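Long-range contacts in glucoamylase (Thermoanaerobacterium thermosaccharolyticum, PDB 1LF6), which hydrolyses terminal 1,4-linked alpha-D-glucose residues from the non-reducing ends of glucan chains, releasing beta-D-glucose: residues S11-R16 against D254-K259; P65-T69 against T382-G386; L105-L109 against T121-F125; M178-K182 against I231-E235. All coordinates share one frame; numbering follows the deposited sequence.

Contact 1. Residues S11-R16 against D254-K259; sequences SIKIDR and DSEAAK
Ile12 sets CG1 anti to its backbone N (chi1 -173°), and an extended chi2 of 177° carries CD1 onto helix 254-266 at Ala258 and the backbone N of Lys259. The contact lays the start of the modelled chain, with its short strand 14-16, over helix 254-266 in the N-terminal beta-sandwich domain. The strand and helix segments run at 118° to each other. Ile12 CD1 comes 4.1 Å from Ala258 CB. The other branch, Ile12 CG2, lies 3.6 Å from Ser255 OG. Ile14, two residues on, meets the same face of the helix. Ile14 CG2 is 4.3 Å from Ala258 CB, while Ile14 CD1 lies 4.2 Å from Ser255 CA. Both isoleucines thus rest on Ala258 CB. Ala173 of strand 166-173 touches both isoleucines and Ala258, so the apolar patch continues onto the sheet. No hydrogen bond joins the two segments. The strand is tied instead to the sheet, where the backbone of Asp15 bonds to that of Lys172. At the far end, Arg16 and Asp254 bring opposite charges together without forming a salt bridge. Tyr169 links them indirectly: its ring makes a cation-pi contact with Arg16, and its hydroxyl is hydrogen-bonded to Asp254 OD2. The other carboxylate oxygen, Asp254 OD1, sits 4.3 Å from Arg16 NH2, away from the plane of the guanidinium, so only charge attracts the two.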
loop_
_atom_site.group_PDB
_atom_site.type_symbol
_atom_site.label_atom_id
_atom_site.label_comp_id
_atom_site.label_asym_id
_atom_site.label_seq_id
_atom_site.Cartn_x
_atom_site.Cartn_y
_atom_site.Cartn_z
ATOM N N SER A 11 -15.646 0.504 38.033
ATOM C CA SER A 11 -14.697 0.240 36.913
ATOM C C SER A 11 -13.867 1.485 36.609
ATOM O O SER A 11 -12.681 1.543 36.935
ATOM C CB SER A 11 -15.471 -0.187 35.659
ATOM O OG SER A 11 -14.590 -0.522 34.597
ATOM N N ILE A 12 -14.498 2.478 35.988
ATOM C CA ILE A 12 -13.818 3.722 35.641
ATOM C C ILE A 12 -14.700 4.921 35.983
ATOM O O ILE A 12 -15.923 4.806 36.030
ATOM C CB ILE A 12 -13.474 3.770 34.129
ATOM C CG1 ILE A 12 -12.615 5.000 33.825
ATOM C CG2 ILE A 12 -14.755 3.795 33.300
ATOM C CD1 ILE A 12 -12.176 5.099 32.379
ATOM N N LYS A 13 -14.070 6.066 36.223
ATOM C CA LYS A 13 -14.799 7.283 36.552
ATOM C C LYS A 13 -14.533 8.360 35.505
ATOM O O LYS A 13 -13.578 9.129 35.615
ATOM C CB LYS A 13 -14.386 7.798 37.935
ATOM C CG LYS A 13 -15.105 9.072 38.360
ATOM C CD LYS A 13 -14.542 9.616 39.665
ATOM C CE LYS A 13 -15.206 10.929 40.049
ATOM N NZ LYS A 13 -14.583 11.533 41.263
ATOM N N ILE A 14 -15.385 8.407 34.488
ATOM C CA ILE A 14 -15.244 9.390 33.424
ATOM C C ILE A 14 -16.202 10.564 33.625
ATOM O O ILE A 14 -17.402 10.375 33.826
ATOM C CB ILE A 14 -15.494 8.741 32.035
ATOM C CG1 ILE A 14 -16.806 7.951 32.045
ATOM C CG2 ILE A 14 -14.334 7.816 31.679
ATOM C CD1 ILE A 14 -17.137 7.282 30.719
ATOM N N ASP A 15 -15.658 11.776 33.584
ATOM C CA ASP A 15 -16.451 12.988 33.760
ATOM C C ASP A 15 -16.320 13.880 32.533
ATOM O O ASP A 15 -15.219 14.307 32.185
ATOM C CB ASP A 15 -15.970 13.764 34.988
ATOM C CG ASP A 15 -16.036 12.946 36.261
ATOM O OD1 ASP A 15 -15.509 13.417 37.291
ATOM O OD2 ASP A 15 -16.618 11.840 36.237
ATOM N N ARG A 16 -17.443 14.162 31.879
ATOM C CA ARG A 16 -17.441 15.012 30.693
ATOM C C ARG A 16 -17.906 16.418 31.063
ATOM O O ARG A 16 -18.701 16.597 31.984
ATOM C CB ARG A 16 -18.350 14.415 29.613
ATOM C CG ARG A 16 -18.326 15.167 28.287
ATOM C CD ARG A 16 -19.066 14.393 27.206
ATOM N NE ARG A 16 -19.175 15.153 25.961
ATOM C CZ ARG A 16 -19.713 14.683 24.838
ATOM N NH1 ARG A 16 -19.769 15.451 23.759
ATOM N NH2 ARG A 16 -20.191 13.445 24.791
ATOM N N ASP A 254 -17.109 5.815 24.589
ATOM C CA ASP A 254 -16.229 6.686 25.363
ATOM C C ASP A 254 -15.471 5.911 26.433
ATOM O O ASP A 254 -14.263 6.077 26.603
ATOM C CB ASP A 254 -17.049 7.792 26.033
ATOM C CG ASP A 254 -16.939 9.113 25.311
ATOM O OD1 ASP A 254 -17.738 10.024 25.611
ATOM O OD2 ASP A 254 -16.042 9.242 24.451
ATOM N N SER A 255 -16.195 5.063 27.155
ATOM C CA SER A 255 -15.601 4.273 28.222
ATOM C C SER A 255 -14.539 3.313 27.707
ATOM O O SER A 255 -13.478 3.171 28.316
ATOM C CB SER A 255 -16.687 3.490 28.961
ATOM O OG SER A 255 -16.144 2.837 30.094
ATOM N N GLU A 256 -14.821 2.656 26.585
ATOM C CA GLU A 256 -13.868 1.711 26.019
ATOM C C GLU A 256 -12.579 2.422 25.620
ATOM O O GLU A 256 -11.490 2.017 26.023
ATOM C CB GLU A 256 -14.458 1.000 24.799
ATOM C CG GLU A 256 -13.793 -0.343 24.510
ATOM C CD GLU A 256 -14.108 -0.888 23.125
ATOM O OE1 GLU A 256 -15.231 -0.661 22.630
ATOM O OE2 GLU A 256 -13.233 -1.559 22.537
ATOM N N ALA A 257 -12.702 3.486 24.832
ATOM C CA ALA A 257 -11.528 4.232 24.390
ATOM C C ALA A 257 -10.688 4.710 25.571
ATOM O O ALA A 257 -9.475 4.493 25.608
ATOM C CB ALA A 257 -11.953 5.422 23.535
ATOM N N ALA A 258 -11.337 5.357 26.537
ATOM C CA ALA A 258 -10.648 5.875 27.718
ATOM C C ALA A 258 -9.979 4.759 28.513
ATOM O O ALA A 258 -8.814 4.865 28.882
ATOM C CB ALA A 258 -11.631 6.633 28.607
ATOM N N LYS A 259 -10.726 3.694 28.776
ATOM C CA LYS A 259 -10.199 2.560 29.523
ATOM C C LYS A 259 -8.964 1.970 28.843
ATOM O O LYS A 259 -7.992 1.608 29.505
ATOM C CB LYS A 259 -11.270 1.478 29.651
ATOM C CG LYS A 259 -10.813 0.247 30.419
ATOM C CD LYS A 259 -11.929 -0.775 30.533
ATOM C CE LYS A 259 -11.507 -1.956 31.393
ATOM N NZ LYS A 259 -11.144 -1.522 32.772
#

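Contact 2. Residues P65-T69 against T382-G386; sequences PTIDT and TWISG
Apolar contact centres on Ile384, whose side chain reaches from the loop 382-386 into the loop 65-69. Its CG1 sits between the backbone N and the carbonyl carbon (chi1 52°), and chi2 is extended, which places CD1 against Thr66 and Asp68. Ile384 CD1 lies 3.7 Å from Thr66 CB. The other branch, Ile384 CG2, meets Ile67 CG2 at 4.1 Å. Ile384 CD1 is also modelled 3.0 Å from Asp68 OD1, a doubtful, too-close approach. Each segment contains a type I beta turn, Thr66 to Thr69 in one and Trp383 to Gly386 in the other. The contact joins a loop of the N-terminal beta-sandwich domain to a loop of the helical catalytic domain.

Polar contact is indirect. One water donates to Asp68 OD2 at 2.8 Å and accepts from Ile384 N at 2.6 Å, so it bridges a side chain to a backbone amide. Within the first turn, Thr66 OG1 donates to Asp68 OD1 at 2.7 Å, nearly in line with the C-O bond. Asp310 accepts from Ile67 N and packs on Ile384.

The aromatic contribution is slight. Asp68 OD2 lies at the edge of the Trp383 ring, near its plane and 3.9 Å from Trp383 CE3. Tyr389 packs edge-to-face with this indole.

Asp68 accepts from a hydroxyl and from a water, which is consistent with an ionised carboxylate that meets the other domain through the Ile384 side chain, the edge of Trp383 and one bridging water.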
loop_
_atom_site.group_PDB
_atom_site.type_symbol
_atom_site.label_atom_id
_atom_site.label_comp_id
_atom_site.label_asym_id
_atom_site.label_seq_id
_atom_site.Cartn_x
_atom_site.Cartn_y
_atom_site.Cartn_z
ATOM N N PRO A 65 -11.290 -0.118 13.088
ATOM C CA PRO A 65 -10.765 -1.406 13.551
ATOM C C PRO A 65 -10.399 -2.331 12.393
ATOM O O PRO A 65 -10.034 -3.489 12.604
ATOM C CB PRO A 65 -11.919 -1.952 14.368
ATOM C CG PRO A 65 -13.091 -1.555 13.524
ATOM C CD PRO A 65 -12.765 -0.123 13.121
ATOM N N THR A 66 -10.518 -1.818 11.173
ATOM C CA THR A 66 -10.192 -2.593 9.983
ATOM C C THR A 66 -9.152 -1.825 9.183
ATOM O O THR A 66 -9.051 -0.601 9.293
ATOM C CB THR A 66 -11.421 -2.821 9.091
ATOM O OG1 THR A 66 -11.944 -1.555 8.683
ATOM C CG2 THR A 66 -12.497 -3.605 9.841
ATOM N N ILE A 67 -8.395 -2.541 8.362
ATOM C CA ILE A 67 -7.341 -1.919 7.576
ATOM C C ILE A 67 -7.828 -0.949 6.492
ATOM O O ILE A 67 -7.021 -0.274 5.864
ATOM C CB ILE A 67 -6.422 -3.008 6.964
ATOM C CG1 ILE A 67 -5.048 -2.416 6.655
ATOM C CG2 ILE A 67 -7.078 -3.617 5.725
ATOM C CD1 ILE A 67 -4.017 -3.470 6.307
ATOM N N ASP A 68 -9.139 -0.867 6.275
ATOM C CA ASP A 68 -9.671 0.061 5.277
ATOM C C ASP A 68 -10.486 1.166 5.950
ATOM O O ASP A 68 -11.237 1.891 5.297
ATOM C CB ASP A 68 -10.521 -0.679 4.233
ATOM C CG ASP A 68 -11.888 -1.084 4.755
ATOM O OD1 ASP A 68 -12.039 -1.266 5.983
ATOM O OD2 ASP A 68 -12.815 -1.239 3.927
ATOM N N THR A 69 -10.321 1.294 7.264
ATOM C CA THR A 69 -11.024 2.325 8.022
ATOM C C THR A 69 -10.024 3.299 8.646
ATOM O O THR A 69 -9.523 3.076 9.754
ATOM C CB THR A 69 -11.896 1.709 9.138
ATOM O OG1 THR A 69 -12.727 0.689 8.578
ATOM C CG2 THR A 69 -12.798 2.777 9.768
ATOM N N THR A 382 -12.675 -6.038 -4.615
ATOM C CA THR A 382 -13.673 -6.123 -3.559
ATOM C C THR A 382 -13.209 -5.386 -2.315
ATOM O O THR A 382 -12.017 -5.120 -2.146
ATOM C CB THR A 382 -13.911 -7.580 -3.130
ATOM O OG1 THR A 382 -12.666 -8.141 -2.701
ATOM C CG2 THR A 382 -14.467 -8.411 -4.273
ATOM N N TRP A 383 -14.160 -5.061 -1.444
ATOM C CA TRP A 383 -13.824 -4.426 -0.180
ATOM C C TRP A 383 -13.230 -5.582 0.613
ATOM O O TRP A 383 -13.402 -6.743 0.236
ATOM C CB TRP A 383 -15.076 -3.931 0.538
ATOM C CG TRP A 383 -15.847 -2.917 -0.215
ATOM C CD1 TRP A 383 -16.804 -3.149 -1.158
ATOM C CD2 TRP A 383 -15.745 -1.498 -0.081
ATOM N NE1 TRP A 383 -17.313 -1.957 -1.619
ATOM C CE2 TRP A 383 -16.679 -0.927 -0.973
ATOM C CE3 TRP A 383 -14.954 -0.652 0.708
ATOM C CZ2 TRP A 383 -16.847 0.457 -1.100
ATOM C CZ3 TRP A 383 -15.118 0.723 0.584
ATOM C CH2 TRP A 383 -16.062 1.264 -0.316
ATOM N N ILE A 384 -12.544 -5.282 1.705
ATOM C CA ILE A 384 -11.957 -6.348 2.503
ATOM C C ILE A 384 -13.022 -7.319 3.021
ATOM O O ILE A 384 -12.723 -8.475 3.314
ATOM C CB ILE A 384 -11.141 -5.776 3.681
ATOM C CG1 ILE A 384 -11.977 -4.771 4.475
ATOM C CG2 ILE A 384 -9.885 -5.106 3.144
ATOM C CD1 ILE A 384 -11.227 -4.154 5.646
ATOM N N SER A 385 -14.264 -6.847 3.112
ATOM C CA SER A 385 -15.370 -7.677 3.578
ATOM C C SER A 385 -15.648 -8.794 2.575
ATOM O O SER A 385 -16.255 -9.812 2.912
ATOM C CB SER A 385 -16.637 -6.834 3.734
ATOM O OG SER A 385 -17.084 -6.379 2.467
ATOM N N GLY A 386 -15.205 -8.587 1.337
ATOM C CA GLY A 386 -15.425 -9.569 0.295
ATOM C C GLY A 386 -16.492 -9.105 -0.685
ATOM O O GLY A 386 -16.700 -9.727 -1.727
HETATM O O HOH W 1 -12.070 -2.741 1.670
#

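Contact 3. Residues L105-L109 against T121-F125; sequences LGYKL and TKDIF
Leu109 and Ile124 meet at an oblique angle on one face of the strand pair. They are diagonal neighbours: Leu109 pairs with Lys122, and Ile124 with Tyr107. Leu109 CD1 comes 3.9 Å from Ile124 CD1. Tyr107 belongs to this face, but its ring runs off from the partner strand, and its hydroxyl bonds to Val40 O. Lys122 also lies here; its NZ forms a salt bridge with Glu89. Strand 51-55 packs over this side, with Phe52 and Leu54 touching Tyr107 and Ile124.

On the other face, Lys108 and Asp123 lie side by side and point the same way. Lys108 CG is 4.1 Å from Asp123 OD1. The lysine chain is fully extended from a chi1 of 176°, and Lys108 NZ is 6.2 Å from Asp123 OD1, too far for a salt bridge. That NZ has a long, weak ion pair with Glu98. Asp123 OD2 is instead paired with Lys273 of helix 269-284. Lys108 crosses Thr121, with Lys108 CE 3.9 Å from Thr121 CG2.

Four backbone hydrogen bonds fix this register. Tyr107 and Ile124 exchange two, as do Leu109 and Lys122. The Ile124 N to Tyr107 O bond is 2.8 Å long with an angle of 170° at the hydrogen. Lys108 and Asp123 form the non-hydrogen-bonded pair between them. This is an antiparallel beta hairpin, here with one face turned into a beta sandwich and the other toward a helix.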
loop_
_atom_site.group_PDB
_atom_site.type_symbol
_atom_site.label_atom_id
_atom_site.label_comp_id
_atom_site.label_asym_id
_atom_site.label_seq_id
_atom_site.Cartn_x
_atom_site.Cartn_y
_atom_site.Cartn_z
ATOM N N LEU A 105 8.557 -3.598 12.784
ATOM C CA LEU A 105 7.989 -2.409 12.158
ATOM C C LEU A 105 7.756 -1.308 13.187
ATOM O O LEU A 105 6.675 -0.719 13.264
ATOM C CB LEU A 105 6.685 -2.755 11.428
ATOM C CG LEU A 105 6.834 -3.602 10.157
ATOM C CD1 LEU A 105 5.478 -3.789 9.494
ATOM C CD2 LEU A 105 7.790 -2.920 9.195
ATOM N N GLY A 106 8.786 -1.060 13.991
ATOM C CA GLY A 106 8.735 -0.019 14.999
ATOM C C GLY A 106 9.644 1.063 14.455
ATOM O O GLY A 106 10.678 0.756 13.868
ATOM N N TYR A 107 9.287 2.325 14.649
ATOM C CA TYR A 107 10.102 3.397 14.097
ATOM C C TYR A 107 10.562 4.494 15.042
ATOM O O TYR A 107 9.901 4.829 16.030
ATOM C CB TYR A 107 9.355 4.069 12.940
ATOM C CG TYR A 107 8.956 3.135 11.824
ATOM C CD1 TYR A 107 9.716 3.040 10.660
ATOM C CD2 TYR A 107 7.801 2.364 11.921
ATOM C CE1 TYR A 107 9.330 2.202 9.618
ATOM C CE2 TYR A 107 7.406 1.522 10.889
ATOM C CZ TYR A 107 8.175 1.447 9.740
ATOM O OH TYR A 107 7.783 0.608 8.720
ATOM N N LYS A 108 11.710 5.059 14.687
ATOM C CA LYS A 108 12.314 6.160 15.408
ATOM C C LYS A 108 12.438 7.288 14.394
ATOM O O LYS A 108 12.948 7.090 13.289
ATOM C CB LYS A 108 13.705 5.786 15.923
ATOM C CG LYS A 108 14.430 6.940 16.609
ATOM C CD LYS A 108 15.835 6.535 17.038
ATOM C CE LYS A 108 16.556 7.688 17.701
ATOM N NZ LYS A 108 17.955 7.324 18.060
ATOM N N LEU A 109 11.954 8.463 14.763
ATOM C CA LEU A 109 12.027 9.620 13.878
ATOM C C LEU A 109 12.808 10.735 14.555
ATOM O O LEU A 109 12.609 11.020 15.736
ATOM C CB LEU A 109 10.620 10.123 13.541
ATOM C CG LEU A 109 9.748 9.269 12.617
ATOM C CD1 LEU A 109 8.310 9.774 12.654
ATOM C CD2 LEU A 109 10.304 9.320 11.209
ATOM N N THR A 121 12.557 13.949 18.748
ATOM C CA THR A 121 12.810 12.537 18.489
ATOM C C THR A 121 11.590 11.725 18.907
ATOM O O THR A 121 11.041 11.931 19.989
ATOM C CB THR A 121 14.050 12.052 19.265
ATOM O OG1 THR A 121 15.183 12.834 18.874
ATOM C CG2 THR A 121 14.326 10.579 18.974
ATOM N N LYS A 122 11.164 10.806 18.044
ATOM C CA LYS A 122 9.987 9.998 18.335
ATOM C C LYS A 122 10.214 8.490 18.259
ATOM O O LYS A 122 11.074 8.007 17.531
ATOM C CB LYS A 122 8.850 10.369 17.376
ATOM C CG LYS A 122 8.556 11.860 17.273
ATOM C CD LYS A 122 7.551 12.138 16.156
ATOM C CE LYS A 122 7.197 13.614 16.070
ATOM N NZ LYS A 122 6.241 13.895 14.955
ATOM N N ASP A 123 9.413 7.763 19.027
ATOM C CA ASP A 123 9.439 6.306 19.069
ATOM C C ASP A 123 7.980 5.951 18.863
ATOM O O ASP A 123 7.140 6.277 19.705
ATOM C CB ASP A 123 9.912 5.814 20.441
ATOM C CG ASP A 123 11.417 5.835 20.581
ATOM O OD1 ASP A 123 12.054 6.675 19.913
ATOM O OD2 ASP A 123 11.970 5.018 21.363
ATOM N N ILE A 124 7.679 5.295 17.747
ATOM C CA ILE A 124 6.300 4.953 17.424
ATOM C C ILE A 124 6.045 3.472 17.170
ATOM O O ILE A 124 6.794 2.816 16.449
ATOM C CB ILE A 124 5.837 5.757 16.187
ATOM C CG1 ILE A 124 6.041 7.255 16.455
ATOM C CG2 ILE A 124 4.372 5.456 15.870
ATOM C CD1 ILE A 124 5.869 8.129 15.230
ATOM N N PHE A 125 4.965 2.968 17.761
ATOM C CA PHE A 125 4.555 1.574 17.622
ATOM C C PHE A 125 3.199 1.423 18.297
ATOM O O PHE A 125 2.639 2.400 18.788
ATOM C CB PHE A 125 5.585 0.643 18.273
ATOM C CG PHE A 125 5.759 0.864 19.748
ATOM C CD1 PHE A 125 5.020 0.125 20.669
ATOM C CD2 PHE A 125 6.649 1.824 20.219
ATOM C CE1 PHE A 125 5.166 0.342 22.038
ATOM C CE2 PHE A 125 6.801 2.048 21.583
ATOM C CZ PHE A 125 6.059 1.305 22.496
#

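Contact 4. Residues M178-K182 against I231-E235; sequences MLMAK and IEGAE
Strands 178-182 and 231-235 run almost exactly antiparallel, at 175°, but their axes come no nearer than 8.6 Å, so they face each other without backbone pairing. Leu179 and Glu232 fill the gap. They lie alongside one another, head to tail, each extending across to the other strand's backbone. Leu179 CD2 rests 3.7 Å from Glu232 CB and also comes near Gly233 O. Leu179 CD2 lies 4.4 Å from Ala234 CB as well, and Trp196 touches both Leu179 and Ala234. In return, Glu232 OE2 lies 3.4 Å from Leu179 CB.

The two strands belong to opposite sheets of the beta sandwich in the N-terminal domain. Strand 176-183 is in the sheet that packs against helix 254-266, and strand 230-236 is in the other. Glu232 therefore places a carboxyl group in the buried layer between the sheets. Its CG is anti to the carbonyl carbon (chi1 -60°), and the chain beyond is extended, which brings Glu232 OE1 to 2.5 Å from Met180 O. Two oxygens this close suggest that the acid is protonated and donates to the carbonyl. Ala181 CB lies beside the same oxygen, at 3.8 Å from Glu232 OE1. Tyr155 of strand 150-157 also packs on Glu232. One water donates to Leu179 O at 2.6 Å and, over a longer 3.2 Å, to Glu232 OE2.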
loop_
_atom_site.group_PDB
_atom_site.type_symbol
_atom_site.label_atom_id
_atom_site.label_comp_id
_atom_site.label_asym_id
_atom_site.label_seq_id
_atom_site.Cartn_x
_atom_site.Cartn_y
_atom_site.Cartn_z
ATOM N N MET A 178 -8.299 13.583 28.696
ATOM C CA MET A 178 -8.191 13.003 27.365
ATOM C C MET A 178 -9.047 13.749 26.346
ATOM O O MET A 178 -10.206 14.073 26.613
ATOM C CB MET A 178 -8.624 11.532 27.398
ATOM C CG MET A 178 -7.785 10.631 28.288
ATOM S SD MET A 178 -8.434 8.943 28.338
ATOM C CE MET A 178 -7.320 8.187 29.541
ATOM N N LEU A 179 -8.465 14.031 25.185
ATOM C CA LEU A 179 -9.187 14.702 24.109
ATOM C C LEU A 179 -9.909 13.591 23.355
ATOM O O LEU A 179 -9.277 12.657 22.859
ATOM C CB LEU A 179 -8.219 15.436 23.176
ATOM C CG LEU A 179 -7.709 16.804 23.641
ATOM C CD1 LEU A 179 -7.112 16.698 25.030
ATOM C CD2 LEU A 179 -6.678 17.332 22.651
ATOM N N MET A 180 -11.230 13.687 23.285
ATOM C CA MET A 180 -12.033 12.670 22.620
ATOM C C MET A 180 -12.546 13.105 21.252
ATOM O O MET A 180 -12.723 14.295 20.988
ATOM C CB MET A 180 -13.231 12.300 23.497
ATOM C CG MET A 180 -12.890 12.042 24.956
ATOM S SD MET A 180 -11.780 10.644 25.176
ATOM C CE MET A 180 -12.890 9.303 24.739
ATOM N N ALA A 181 -12.794 12.122 20.391
ATOM C CA ALA A 181 -13.319 12.366 19.054
ATOM C C ALA A 181 -14.214 11.191 18.701
ATOM O O ALA A 181 -13.929 10.051 19.074
ATOM C CB ALA A 181 -12.181 12.484 18.047
ATOM N N LYS A 182 -15.304 11.458 17.991
ATOM C CA LYS A 182 -16.206 10.383 17.622
ATOM C C LYS A 182 -16.999 10.657 16.355
ATOM O O LYS A 182 -17.132 11.798 15.908
ATOM C CB LYS A 182 -17.167 10.085 18.781
ATOM C CG LYS A 182 -18.085 11.240 19.158
ATOM C CD LYS A 182 -19.495 11.058 18.608
ATOM C CE LYS A 182 -20.226 9.931 19.322
ATOM N NZ LYS A 182 -21.613 9.756 18.815
ATOM N N ILE A 231 -9.612 20.125 14.798
ATOM C CA ILE A 231 -8.222 19.847 15.125
ATOM C C ILE A 231 -8.111 19.897 16.649
ATOM O O ILE A 231 -8.391 20.923 17.276
ATOM C CB ILE A 231 -7.290 20.895 14.498
ATOM C CG1 ILE A 231 -7.433 20.853 12.975
ATOM C CG2 ILE A 231 -5.846 20.634 14.926
ATOM C CD1 ILE A 231 -6.608 21.876 12.257
ATOM N N GLU A 232 -7.735 18.776 17.247
ATOM C CA GLU A 232 -7.601 18.716 18.690
ATOM C C GLU A 232 -6.166 19.052 19.067
ATOM O O GLU A 232 -5.260 18.238 18.900
ATOM C CB GLU A 232 -8.024 17.328 19.187
ATOM C CG GLU A 232 -9.469 17.029 18.809
ATOM C CD GLU A 232 -10.069 15.841 19.532
ATOM O OE1 GLU A 232 -11.314 15.812 19.663
ATOM O OE2 GLU A 232 -9.315 14.938 19.963
ATOM N N GLY A 233 -5.972 20.281 19.541
ATOM C CA GLY A 233 -4.651 20.747 19.919
ATOM C C GLY A 233 -4.410 20.757 21.415
ATOM O O GLY A 233 -5.348 20.809 22.212
ATOM N N ALA A 234 -3.139 20.697 21.796
ATOM C CA ALA A 234 -2.765 20.698 23.201
ATOM C C ALA A 234 -1.320 21.139 23.348
ATOM O O ALA A 234 -0.491 20.893 22.471
ATOM C CB ALA A 234 -2.951 19.305 23.798
ATOM N N GLU A 235 -1.028 21.809 24.454
ATOM C CA GLU A 235 0.323 22.264 24.725
ATOM C C GLU A 235 0.983 21.280 25.682
ATOM O O GLU A 235 0.345 20.755 26.597
ATOM C CB GLU A 235 0.309 23.671 25.331
ATOM C CG GLU A 235 1.665 24.149 25.844
ATOM C CD GLU A 235 1.686 25.642 26.127
ATOM O OE1 GLU A 235 0.681 26.161 26.657
ATOM O OE2 GLU A 235 2.710 26.293 25.824
HETATM O O HOH W 2 -9.005 11.743 20.393
#

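In the fold
Contacts 1, 3 and 4 lie in the N-terminal beta-sandwich domain, and all three reach its ten-stranded sheet. Contact 4 crosses from that sheet to the seven-stranded one. Contacts 1 and 4 are neighbours, their centres 15 Å apart, and touch where Met178 and Met180 pack under helix 254-266. Contact 3 lies further along the sandwich, its centre 22 Å from that of contact 4. Along the chain, contacts 3 and 4 follow one another inside the spans closed by contacts 1 and 2, and those two spans cross. Contact 2 reaches the helical catalytic domain; its centre is 26 to 28 Å from the others. It thus forms part of the interface between the two domains.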